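NAD nucleotidase (Haemophilus influenzae, PDB 3ZTV) hydrolyses NAD and nucleoside 5'-phosphates in the periplasm as a zinc-dependent 5'-nucleotidase related to CD73, degrading NAD to adenosine and nicotinamide riboside. Local coordinates at residues T438-S444 / D505-V511; G471-A476 / L487-L493; Q448-A453 / G523-F527. All coordinates share one frame; numbering follows the deposited sequence.

How the contacts relate
The three contacts lie in the C-terminal domain of the nucleotidase and meet around, or are made by, helix 443-460, which follows directly on strand 435-442. Contact 1 pairs that strand with strand 508-514, contact 2 is the hairpin 472-477/487-493, and contact 3 sets the helix against the start of helix 525-530; their centres are about 14 to 15 Å apart. Met441 SD of contact 1 packs 3.9 Å from Phe527 CE1 of contact 3. Leu487 N of contact 2 is 2.9 Å from Glu451 OE2 of the helix, a probable hydrogen bond. Contact 3 comes nearest to the bound adenosine, with the Tyr524 side chain about 7 Å from it; those of Tyr439 and Tyr474 are each about 14 Å away.

Contact 1 of 3, residues T438-S444 / D505-V511; sequences TYKMEGS and DNKRYLV
Residues 438-442 and 508-511 run antiparallel as neighbouring strands of a five-stranded mixed sheet, their axes 4.2 Å apart at an angle of 150°. Tyr439 with Val511 and Met441 with Tyr509 are the hydrogen-bonded pairs, each closed by two backbone bonds, among them Val511 N to Tyr439 O at 2.8 Å. Where the first strand turns into helix 443-460, Glu442 holds the N-cap position, and the next two amides are taken by the other segment: Gly443 N reaches Lys507 O at 2.9 Å and Ser444 N reaches Asp505 O at 3.1 Å. A water joins Ser444 OG to Asp505 O across the same junction.

On the face carrying Lys440, Glu442, Arg508 and Leu510, the lysine chain crosses the arginine at about a right angle. With CG anti to the backbone N (chi1 -176°), Lys440 lays that methylene over one face of the guanidinium, CG lying 3.3 Å from Arg508 NH2, toward the rim of the group. A bend at chi2 then carries the ammonium to Arg508 O, which NZ meets at 3.2 Å from above the carbonyl plane. Glu442 runs beside Arg508, pointing the same way, yet its OE2 stays 4.1 Å from Arg508 NE, beyond a salt bridge; the guanidinium pairs instead with Glu537. The other face is buried and largely apolar, with Met441 CG against Val511 CG2 at 3.6 Å and both residues resting on Val446 of the helix.

The chemistry is thus divided between two faces, one where long charged chains lie across and beside each other and one of buried packing. The carbonyl oxygen gives the lysine ammonium a polar partner beside the like-charged arginine, whose charge is probably offset by its salt bridge to Glu537.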
loop_
_atom_site.group_PDB
_atom_site.type_symbol
_atom_site.label_atom_id
_atom_site.label_comp_id
_atom_site.label_asym_id
_atom_site.label_seq_id
_atom_site.Cartn_x
_atom_site.Cartn_y
_atom_site.Cartn_z
ATOM N N THR A 438 -23.059 5.884 -10.045
ATOM C CA THR A 438 -22.147 5.583 -11.154
ATOM C C THR A 438 -21.928 4.097 -11.384
ATOM O O THR A 438 -22.016 3.288 -10.459
ATOM C CB THR A 438 -20.752 6.268 -11.009
ATOM O OG1 THR A 438 -20.029 5.691 -9.910
ATOM C CG2 THR A 438 -20.890 7.770 -10.805
ATOM N N TYR A 439 -21.621 3.765 -12.637
ATOM C CA TYR A 439 -21.159 2.445 -13.042
ATOM C C TYR A 439 -19.919 2.599 -13.907
ATOM O O TYR A 439 -19.754 3.600 -14.605
ATOM C CB TYR A 439 -22.208 1.731 -13.892
ATOM C CG TYR A 439 -23.451 1.280 -13.163
ATOM C CD1 TYR A 439 -23.390 0.285 -12.192
ATOM C CD2 TYR A 439 -24.700 1.815 -13.475
ATOM C CE1 TYR A 439 -24.522 -0.142 -11.536
ATOM C CE2 TYR A 439 -25.844 1.387 -12.825
ATOM C CZ TYR A 439 -25.745 0.403 -11.858
ATOM O OH TYR A 439 -26.868 -0.024 -11.202
ATOM N N LYS A 440 -19.052 1.591 -13.870
ATOM C CA LYS A 440 -17.905 1.520 -14.770
ATOM C C LYS A 440 -18.251 0.453 -15.800
ATOM O O LYS A 440 -18.375 -0.718 -15.455
ATOM C CB LYS A 440 -16.647 1.122 -13.994
ATOM C CG LYS A 440 -15.370 1.106 -14.823
ATOM C CD LYS A 440 -14.888 2.509 -15.138
ATOM C CE LYS A 440 -13.478 2.482 -15.708
ATOM N NZ LYS A 440 -13.017 3.833 -16.126
ATOM N N MET A 441 -18.438 0.855 -17.054
ATOM C CA MET A 441 -19.081 -0.020 -18.030
ATOM C C MET A 441 -18.567 0.210 -19.447
ATOM O O MET A 441 -18.267 1.337 -19.839
ATOM C CB MET A 441 -20.604 0.176 -17.981
ATOM C CG MET A 441 -21.054 1.611 -18.238
ATOM S SD MET A 441 -22.808 1.943 -17.920
ATOM C CE MET A 441 -23.592 0.945 -19.180
ATOM N N GLU A 442 -18.472 -0.875 -20.209
ATOM C CA GLU A 442 -17.987 -0.812 -21.585
ATOM C C GLU A 442 -18.899 0.010 -22.496
ATOM O O GLU A 442 -20.108 0.103 -22.271
ATOM C CB GLU A 442 -17.820 -2.221 -22.162
ATOM C CG GLU A 442 -16.635 -2.994 -21.594
ATOM C CD GLU A 442 -16.929 -3.674 -20.265
ATOM O OE1 GLU A 442 -18.041 -3.504 -19.724
ATOM O OE2 GLU A 442 -16.037 -4.388 -19.758
ATOM N N GLY A 443 -18.310 0.601 -23.529
ATOM C CA GLY A 443 -19.064 1.385 -24.490
ATOM C C GLY A 443 -20.226 0.635 -25.115
ATOM O O GLY A 443 -21.260 1.229 -25.418
ATOM N N SER A 444 -20.064 -0.668 -25.322
ATOM C CA SER A 444 -21.139 -1.472 -25.897
ATOM C C SER A 444 -22.382 -1.469 -25.003
ATOM O O SER A 444 -23.513 -1.487 -25.490
ATOM C CB SER A 444 -20.664 -2.905 -26.146
ATOM O OG SER A 444 -20.237 -3.512 -24.937
ATOM N N ASP A 505 -16.514 0.681 -28.227
ATOM C CA ASP A 505 -17.259 -0.442 -27.666
ATOM C C ASP A 505 -16.543 -1.150 -26.517
ATOM O O ASP A 505 -17.187 -1.692 -25.618
ATOM C CB ASP A 505 -17.578 -1.476 -28.753
ATOM C CG ASP A 505 -18.693 -1.037 -29.679
ATOM O OD1 ASP A 505 -19.386 -0.046 -29.361
ATOM O OD2 ASP A 505 -18.882 -1.700 -30.724
ATOM N N ASN A 506 -15.215 -1.155 -26.559
ATOM C CA ASN A 506 -14.431 -1.945 -25.615
ATOM C C ASN A 506 -13.834 -1.142 -24.461
ATOM O O ASN A 506 -13.340 -1.720 -23.491
ATOM C CB ASN A 506 -13.328 -2.710 -26.353
ATOM C CG ASN A 506 -13.884 -3.712 -27.347
ATOM O OD1 ASN A 506 -14.866 -4.400 -27.070
ATOM N ND2 ASN A 506 -13.262 -3.789 -28.519
ATOM N N LYS A 507 -13.870 0.182 -24.569
ATOM C CA LYS A 507 -13.388 1.038 -23.494
ATOM C C LYS A 507 -14.389 1.045 -22.341
ATOM O O LYS A 507 -15.601 1.077 -22.560
ATOM C CB LYS A 507 -13.142 2.468 -23.995
ATOM C CG LYS A 507 -12.732 3.445 -22.898
ATOM C CD LYS A 507 -12.359 4.808 -23.446
ATOM C CE LYS A 507 -12.173 5.816 -22.315
ATOM N NZ LYS A 507 -11.708 7.148 -22.791
ATOM N N ARG A 508 -13.875 0.984 -21.117
ATOM C CA ARG A 508 -14.712 1.074 -19.928
ATOM C C ARG A 508 -14.838 2.535 -19.500
ATOM O O ARG A 508 -13.850 3.178 -19.147
ATOM C CB ARG A 508 -14.141 0.213 -18.796
ATOM C CG ARG A 508 -14.206 -1.282 -19.082
ATOM C CD ARG A 508 -13.508 -2.113 -18.009
ATOM N NE ARG A 508 -14.298 -2.241 -16.786
ATOM C CZ ARG A 508 -13.859 -1.916 -15.572
ATOM N NH1 ARG A 508 -12.632 -1.440 -15.414
ATOM N NH2 ARG A 508 -14.647 -2.069 -14.516
ATOM N N TYR A 509 -16.063 3.050 -19.560
ATOM C CA TYR A 509 -16.364 4.429 -19.191
ATOM C C TYR A 509 -16.931 4.511 -17.781
ATOM O O TYR A 509 -17.642 3.607 -17.346
ATOM C CB TYR A 509 -17.391 5.018 -20.166
ATOM C CG TYR A 509 -16.887 5.126 -21.588
ATOM C CD1 TYR A 509 -17.058 4.081 -22.487
ATOM C CD2 TYR A 509 -16.245 6.270 -22.030
ATOM C CE1 TYR A 509 -16.589 4.174 -23.787
ATOM C CE2 TYR A 509 -15.772 6.371 -23.327
ATOM C CZ TYR A 509 -15.951 5.324 -24.198
ATOM O OH TYR A 509 -15.477 5.431 -25.494
ATOM N N LEU A 510 -16.625 5.596 -17.076
ATOM C CA LEU A 510 -17.326 5.881 -15.827
ATOM C C LEU A 510 -18.562 6.697 -16.170
ATOM O O LEU A 510 -18.460 7.823 -16.671
ATOM C CB LEU A 510 -16.443 6.615 -14.819
ATOM C CG LEU A 510 -17.073 6.824 -13.435
ATOM C CD1 LEU A 510 -17.330 5.502 -12.748
ATOM C CD2 LEU A 510 -16.176 7.693 -12.579
ATOM N N VAL A 511 -19.718 6.098 -15.907
ATOM C CA VAL A 511 -21.003 6.640 -16.321
ATOM C C VAL A 511 -21.823 7.034 -15.100
ATOM O O VAL A 511 -21.980 6.239 -14.165
ATOM C CB VAL A 511 -21.782 5.595 -17.142
ATOM C CG1 VAL A 511 -23.191 6.081 -17.445
ATOM C CG2 VAL A 511 -21.017 5.250 -18.431
HETATM O O HOH W 1 -17.636 -4.728 -25.101
#

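Contact 2 of 3, residues G471-A476 / L487-L493; sequences GIRYEA and LVSVEVL
Strands 472-476 and 487-493 form an antiparallel beta hairpin, axes 4.4 Å apart at 165°, whose register slips by one residue at a classic beta bulge where Val488 and Ser489 both face Glu475. Glu475 O receives both amides of the bulge, Val488 N at 2.8 Å and Ser489 N in a weak bond at 3.3 Å. At the other end Leu493 N donates to Gly471 O, and between them Arg473 and Glu491 are an antiparallel hydrogen-bonded pair, with two backbone bonds.

That same pair carries the polar contact on the face of Arg473, Glu475, Ser489 and Glu491. The arginine, extended from CG to NE, presents its guanidinium side-on: NE donates to Glu491 OE2 at 2.9 Å and NH2 to Glu491 OE1 at 3.0 Å, one nitrogen to each oxygen. The grip is not coplanar. The two flat groups stand 58° apart, and although the carboxylate sits at the guanidinium edge, both its oxygens are approached from above its own plane. Two bonds should fix the rotation of the glutamate, while Trp500 adds a cation-pi contact to the arginine.

The opposite face is apolar. Ile472 CD1 meets Val490 CG1 at 3.7 Å, and Leu487 crosses the Tyr474 side chain at about a right angle, its CD2 coming 3.5 Å from Tyr474 CD2. The end of the tyrosine leads away from the partner strand, and its hydroxyl hydrogen-bonds to Pro467 O.

Helix 443-460 lies against this apolar face, with Val446 touching Ile472 and Met454 touching Ala476 and Leu487. Strands 500-502 and 567-570 flank the hairpin in its sheet, the latter beside 472-477, while Leu404 of strand 404-408 packs on Ile472 and Val492.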
loop_
_atom_site.group_PDB
_atom_site.type_symbol
_atom_site.label_atom_id
_atom_site.label_comp_id
_atom_site.label_asym_id
_atom_site.label_seq_id
_atom_site.Cartn_x
_atom_site.Cartn_y
_atom_site.Cartn_z
ATOM N N GLY A 471 -21.561 15.015 -22.018
ATOM C CA GLY A 471 -20.327 14.310 -22.338
ATOM C C GLY A 471 -20.552 13.155 -23.303
ATOM O O GLY A 471 -19.610 12.444 -23.675
ATOM N N ILE A 472 -21.814 12.959 -23.687
ATOM C CA ILE A 472 -22.204 11.971 -24.691
ATOM C C ILE A 472 -23.292 12.593 -25.548
ATOM O O ILE A 472 -24.147 13.316 -25.045
ATOM C CB ILE A 472 -22.708 10.646 -24.056
ATOM C CG1 ILE A 472 -22.980 9.598 -25.142
ATOM C CG2 ILE A 472 -23.941 10.896 -23.190
ATOM C CD1 ILE A 472 -23.161 8.175 -24.627
ATOM N N ARG A 473 -23.238 12.337 -26.852
ATOM C CA ARG A 473 -24.266 12.819 -27.762
ATOM C C ARG A 473 -24.518 11.736 -28.792
ATOM O O ARG A 473 -23.627 10.941 -29.093
ATOM C CB ARG A 473 -23.850 14.141 -28.422
ATOM C CG ARG A 473 -22.651 14.043 -29.346
ATOM C CD ARG A 473 -22.194 15.425 -29.785
ATOM N NE ARG A 473 -21.135 15.350 -30.788
ATOM C CZ ARG A 473 -20.396 16.387 -31.173
ATOM N NH1 ARG A 473 -20.590 17.580 -30.629
ATOM N NH2 ARG A 473 -19.458 16.228 -32.099
ATOM N N TYR A 474 -25.739 11.681 -29.312
ATOM C CA TYR A 474 -26.071 10.610 -30.237
ATOM C C TYR A 474 -27.138 11.016 -31.243
ATOM O O TYR A 474 -27.881 11.981 -31.039
ATOM C CB TYR A 474 -26.486 9.333 -29.476
ATOM C CG TYR A 474 -27.826 9.432 -28.777
ATOM C CD1 TYR A 474 -27.930 9.912 -27.472
ATOM C CD2 TYR A 474 -28.992 9.043 -29.424
ATOM C CE1 TYR A 474 -29.174 10.001 -26.837
ATOM C CE2 TYR A 474 -30.232 9.128 -28.801
ATOM C CZ TYR A 474 -30.319 9.609 -27.512
ATOM O OH TYR A 474 -31.566 9.695 -26.918
ATOM N N GLU A 475 -27.161 10.279 -32.350
ATOM C CA GLU A 475 -28.229 10.366 -33.332
ATOM C C GLU A 475 -28.918 9.013 -33.361
ATOM O O GLU A 475 -28.272 7.967 -33.238
ATOM C CB GLU A 475 -27.682 10.703 -34.726
ATOM C CG GLU A 475 -28.765 10.746 -35.810
ATOM C CD GLU A 475 -28.274 11.257 -37.155
ATOM O OE1 GLU A 475 -27.139 11.776 -37.239
ATOM O OE2 GLU A 475 -29.043 11.134 -38.134
ATOM N N ALA A 476 -30.236 9.039 -33.510
ATOM C CA ALA A 476 -31.018 7.811 -33.535
ATOM C C ALA A 476 -32.231 7.973 -34.442
ATOM O O ALA A 476 -32.692 9.090 -34.678
ATOM C CB ALA A 476 -31.459 7.431 -32.120
ATOM N N LEU A 487 -29.873 3.366 -32.820
ATOM C CA LEU A 487 -28.718 4.262 -32.816
ATOM C C LEU A 487 -28.045 4.372 -34.179
ATOM O O LEU A 487 -27.842 3.372 -34.869
ATOM C CB LEU A 487 -27.697 3.848 -31.753
ATOM C CG LEU A 487 -28.074 4.168 -30.301
ATOM C CD1 LEU A 487 -27.085 3.517 -29.350
ATOM C CD2 LEU A 487 -28.133 5.668 -30.066
ATOM N N VAL A 488 -27.698 5.604 -34.541
ATOM C CA VAL A 488 -27.007 5.904 -35.793
ATOM C C VAL A 488 -25.543 6.245 -35.519
ATOM O O VAL A 488 -24.643 5.764 -36.204
ATOM C CB VAL A 488 -27.687 7.076 -36.533
ATOM C CG1 VAL A 488 -26.856 7.531 -37.729
ATOM C CG2 VAL A 488 -29.083 6.672 -36.975
ATOM N N SER A 489 -25.314 7.076 -34.505
ATOM C CA SER A 489 -23.961 7.452 -34.111
ATOM C C SER A 489 -23.930 7.790 -32.622
ATOM O O SER A 489 -24.916 8.287 -32.080
ATOM C CB SER A 489 -23.494 8.658 -34.934
ATOM O OG SER A 489 -24.229 9.825 -34.615
ATOM N N VAL A 490 -22.795 7.528 -31.976
ATOM C CA VAL A 490 -22.598 7.893 -30.571
ATOM C C VAL A 490 -21.185 8.429 -30.381
ATOM O O VAL A 490 -20.214 7.783 -30.780
ATOM C CB VAL A 490 -22.818 6.701 -29.621
ATOM C CG1 VAL A 490 -22.619 7.136 -28.175
ATOM C CG2 VAL A 490 -24.201 6.105 -29.817
ATOM N N GLU A 491 -21.087 9.621 -29.802
ATOM C CA GLU A 491 -19.806 10.237 -29.498
ATOM C C GLU A 491 -19.694 10.530 -28.011
ATOM O O GLU A 491 -20.692 10.825 -27.341
ATOM C CB GLU A 491 -19.636 11.542 -30.274
ATOM C CG GLU A 491 -19.687 11.402 -31.785
ATOM C CD GLU A 491 -19.878 12.741 -32.455
ATOM O OE1 GLU A 491 -18.859 13.406 -32.737
ATOM O OE2 GLU A 491 -21.043 13.138 -32.670
ATOM N N VAL A 492 -18.466 10.455 -27.510
ATOM C CA VAL A 492 -18.158 10.815 -26.133
ATOM C C VAL A 492 -17.073 11.892 -26.105
ATOM O O VAL A 492 -16.098 11.826 -26.861
ATOM C CB VAL A 492 -17.704 9.588 -25.329
ATOM C CG1 VAL A 492 -17.238 9.993 -23.930
ATOM C CG2 VAL A 492 -18.824 8.559 -25.258
ATOM N N LEU A 493 -17.254 12.892 -25.250
ATOM C CA LEU A 493 -16.306 13.990 -25.112
ATOM C C LEU A 493 -15.027 13.535 -24.411
ATOM O O LEU A 493 -15.064 13.021 -23.289
ATOM C CB LEU A 493 -16.955 15.141 -24.338
ATOM C CG LEU A 493 -16.156 16.429 -24.136
ATOM C CD1 LEU A 493 -15.636 16.964 -25.462
ATOM C CD2 LEU A 493 -17.000 17.479 -23.426
#

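Contact 3 of 3, residues Q448-A453 / G523-F527; sequences QVLEDA and GYKTF
Asp452 OD2 takes two hydrogen bonds from Thr526, one from OG1 at 2.8 Å and one from the backbone N at 2.9 Å, and so ties helix 443-460 to the first turn of helix 525-530. This is a helix-helix contact in which a carboxylate of one helix binds a first-turn amide of the other, just beyond Tyr524 at the N-cap position. It illustrates a general principle: first-turn amides lack helical carbonyl partners, and side-chain carboxylates commonly accept from them. The hydroxyl comes in on the syn side of the carboxylate, 20° out of its plane, and the amide on the anti side. The aspartate's second oxygen is held as well: Gln448 NE2, one helical turn earlier, donates to Asp452 OD1 at 3.0 Å, its bent chain bringing the amide back over the carboxylate plane. Three donors therefore restrain the rotation of this buried group, and the nearby helix start would be expected to favour its negative charge.

A water extends the polar seam, donating to both Asp452 O and Gly523 O. Gly523 has a positive phi, and Tyr524 after it is the centre of an inverse gamma turn, its ring swinging in toward the helix. The tyrosine hydroxyl bonds Ala465 O, and the side chain rests on Asn408, a residue of the adenosine pocket.

Packing centres on Val449 and Ala453, one turn apart. Ala453 CB lies over one face of the tyrosine ring, 3.4 Å from Tyr524 CZ and offset toward the rim. Val449 packs beside Thr526, CB to CB at 3.8 Å, and its CG2, anti to the backbone N, touches both Tyr524 and Phe527. That one methyl approaches Tyr524 CD2 obliquely at 3.7 Å and makes a CH-pi contact with Phe527: Val449 CG2 stands 3.8 Å from the ring centroid, only 5° off the normal.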
loop_
_atom_site.group_PDB
_atom_site.type_symbol
_atom_site.label_atom_id
_atom_site.label_comp_id
_atom_site.label_asym_id
_atom_site.label_seq_id
_atom_site.Cartn_x
_atom_site.Cartn_y
_atom_site.Cartn_z
ATOM N N GLN A 448 -26.239 -0.002 -25.449
ATOM C CA GLN A 448 -27.402 -0.812 -25.117
ATOM C C GLN A 448 -28.382 -0.103 -24.178
ATOM O O GLN A 448 -29.591 -0.203 -24.350
ATOM C CB GLN A 448 -26.992 -2.167 -24.534
ATOM C CG GLN A 448 -28.157 -3.128 -24.429
ATOM C CD GLN A 448 -28.797 -3.413 -25.778
ATOM O OE1 GLN A 448 -28.149 -3.937 -26.688
ATOM N NE2 GLN A 448 -30.073 -3.069 -25.914
ATOM N N VAL A 449 -27.877 0.616 -23.181
ATOM C CA VAL A 449 -28.802 1.284 -22.271
ATOM C C VAL A 449 -29.578 2.402 -22.980
ATOM O O VAL A 449 -30.755 2.612 -22.689
ATOM C CB VAL A 449 -28.135 1.770 -20.951
ATOM C CG1 VAL A 449 -27.295 3.003 -21.178
ATOM C CG2 VAL A 449 -29.199 2.038 -19.888
ATOM N N LEU A 450 -28.938 3.099 -23.921
ATOM C CA LEU A 450 -29.644 4.091 -24.739
ATOM C C LEU A 450 -30.726 3.415 -25.572
ATOM O O LEU A 450 -31.841 3.926 -25.690
ATOM C CB LEU A 450 -28.684 4.855 -25.655
ATOM C CG LEU A 450 -27.646 5.736 -24.955
ATOM C CD1 LEU A 450 -26.686 6.357 -25.967
ATOM C CD2 LEU A 450 -28.325 6.815 -24.118
ATOM N N GLU A 451 -30.397 2.260 -26.142
ATOM C CA GLU A 451 -31.384 1.503 -26.910
ATOM C C GLU A 451 -32.560 1.090 -26.015
ATOM O O GLU A 451 -33.729 1.202 -26.404
ATOM C CB GLU A 451 -30.742 0.276 -27.568
ATOM C CG GLU A 451 -29.660 0.580 -28.619
ATOM C CD GLU A 451 -30.214 0.919 -30.005
ATOM O OE1 GLU A 451 -31.444 0.835 -30.214
ATOM O OE2 GLU A 451 -29.392 1.250 -30.895
ATOM N N ASP A 452 -32.247 0.610 -24.813
ATOM C CA ASP A 452 -33.279 0.208 -23.856
ATOM C C ASP A 452 -34.221 1.369 -23.551
ATOM O O ASP A 452 -35.450 1.224 -23.588
ATOM C CB ASP A 452 -32.652 -0.258 -22.535
ATOM C CG ASP A 452 -31.770 -1.494 -22.685
ATOM O OD1 ASP A 452 -31.934 -2.270 -23.649
ATOM O OD2 ASP A 452 -30.909 -1.703 -21.802
ATOM N N ALA A 453 -33.638 2.520 -23.231
ATOM C CA ALA A 453 -34.426 3.676 -22.828
ATOM C C ALA A 453 -35.340 4.162 -23.950
ATOM O O ALA A 453 -36.516 4.455 -23.718
ATOM C CB ALA A 453 -33.521 4.786 -22.341
ATOM N N GLY A 523 -37.516 1.223 -17.749
ATOM C CA GLY A 523 -37.044 0.355 -18.814
ATOM C C GLY A 523 -35.552 0.382 -19.097
ATOM O O GLY A 523 -35.107 -0.123 -20.127
ATOM N N TYR A 524 -34.770 0.961 -18.188
ATOM C CA TYR A 524 -33.320 0.989 -18.332
ATOM C C TYR A 524 -32.736 -0.383 -17.973
ATOM O O TYR A 524 -31.991 -0.533 -17.000
ATOM C CB TYR A 524 -32.719 2.110 -17.473
ATOM C CG TYR A 524 -32.865 3.498 -18.081
ATOM C CD1 TYR A 524 -34.121 4.061 -18.301
ATOM C CD2 TYR A 524 -31.745 4.244 -18.428
ATOM C CE1 TYR A 524 -34.249 5.332 -18.852
ATOM C CE2 TYR A 524 -31.861 5.506 -18.979
ATOM C CZ TYR A 524 -33.111 6.042 -19.195
ATOM O OH TYR A 524 -33.214 7.295 -19.744
ATOM N N LYS A 525 -33.077 -1.381 -18.784
ATOM C CA LYS A 525 -32.738 -2.777 -18.508
ATOM C C LYS A 525 -31.261 -2.995 -18.203
ATOM O O LYS A 525 -30.913 -3.698 -17.249
ATOM C CB LYS A 525 -33.178 -3.684 -19.667
ATOM C CG LYS A 525 -34.688 -3.774 -19.839
ATOM C CD LYS A 525 -35.073 -4.716 -20.971
ATOM C CE LYS A 525 -36.583 -4.758 -21.162
ATOM N NZ LYS A 525 -36.967 -5.469 -22.412
ATOM N N THR A 526 -30.390 -2.395 -19.007
ATOM C CA THR A 526 -28.955 -2.583 -18.840
ATOM C C THR A 526 -28.474 -2.152 -17.451
ATOM O O THR A 526 -27.687 -2.863 -16.826
ATOM C CB THR A 526 -28.144 -1.884 -19.961
ATOM O OG1 THR A 526 -28.356 -2.570 -21.205
ATOM C CG2 THR A 526 -26.666 -1.889 -19.640
ATOM N N PHE A 527 -28.935 -1.001 -16.965
ATOM C CA PHE A 527 -28.571 -0.564 -15.613
ATOM C C PHE A 527 -29.083 -1.561 -14.571
ATOM O O PHE A 527 -28.409 -1.841 -13.580
ATOM C CB PHE A 527 -29.132 0.826 -15.294
ATOM C CG PHE A 527 -28.395 1.968 -15.959
ATOM C CD1 PHE A 527 -27.076 1.844 -16.369
ATOM C CD2 PHE A 527 -29.035 3.186 -16.146
ATOM C CE1 PHE A 527 -26.416 2.915 -16.968
ATOM C CE2 PHE A 527 -28.385 4.253 -16.737
ATOM C CZ PHE A 527 -27.074 4.120 -17.150
HETATM O O HOH W 2 -36.404 -1.057 -22.371
#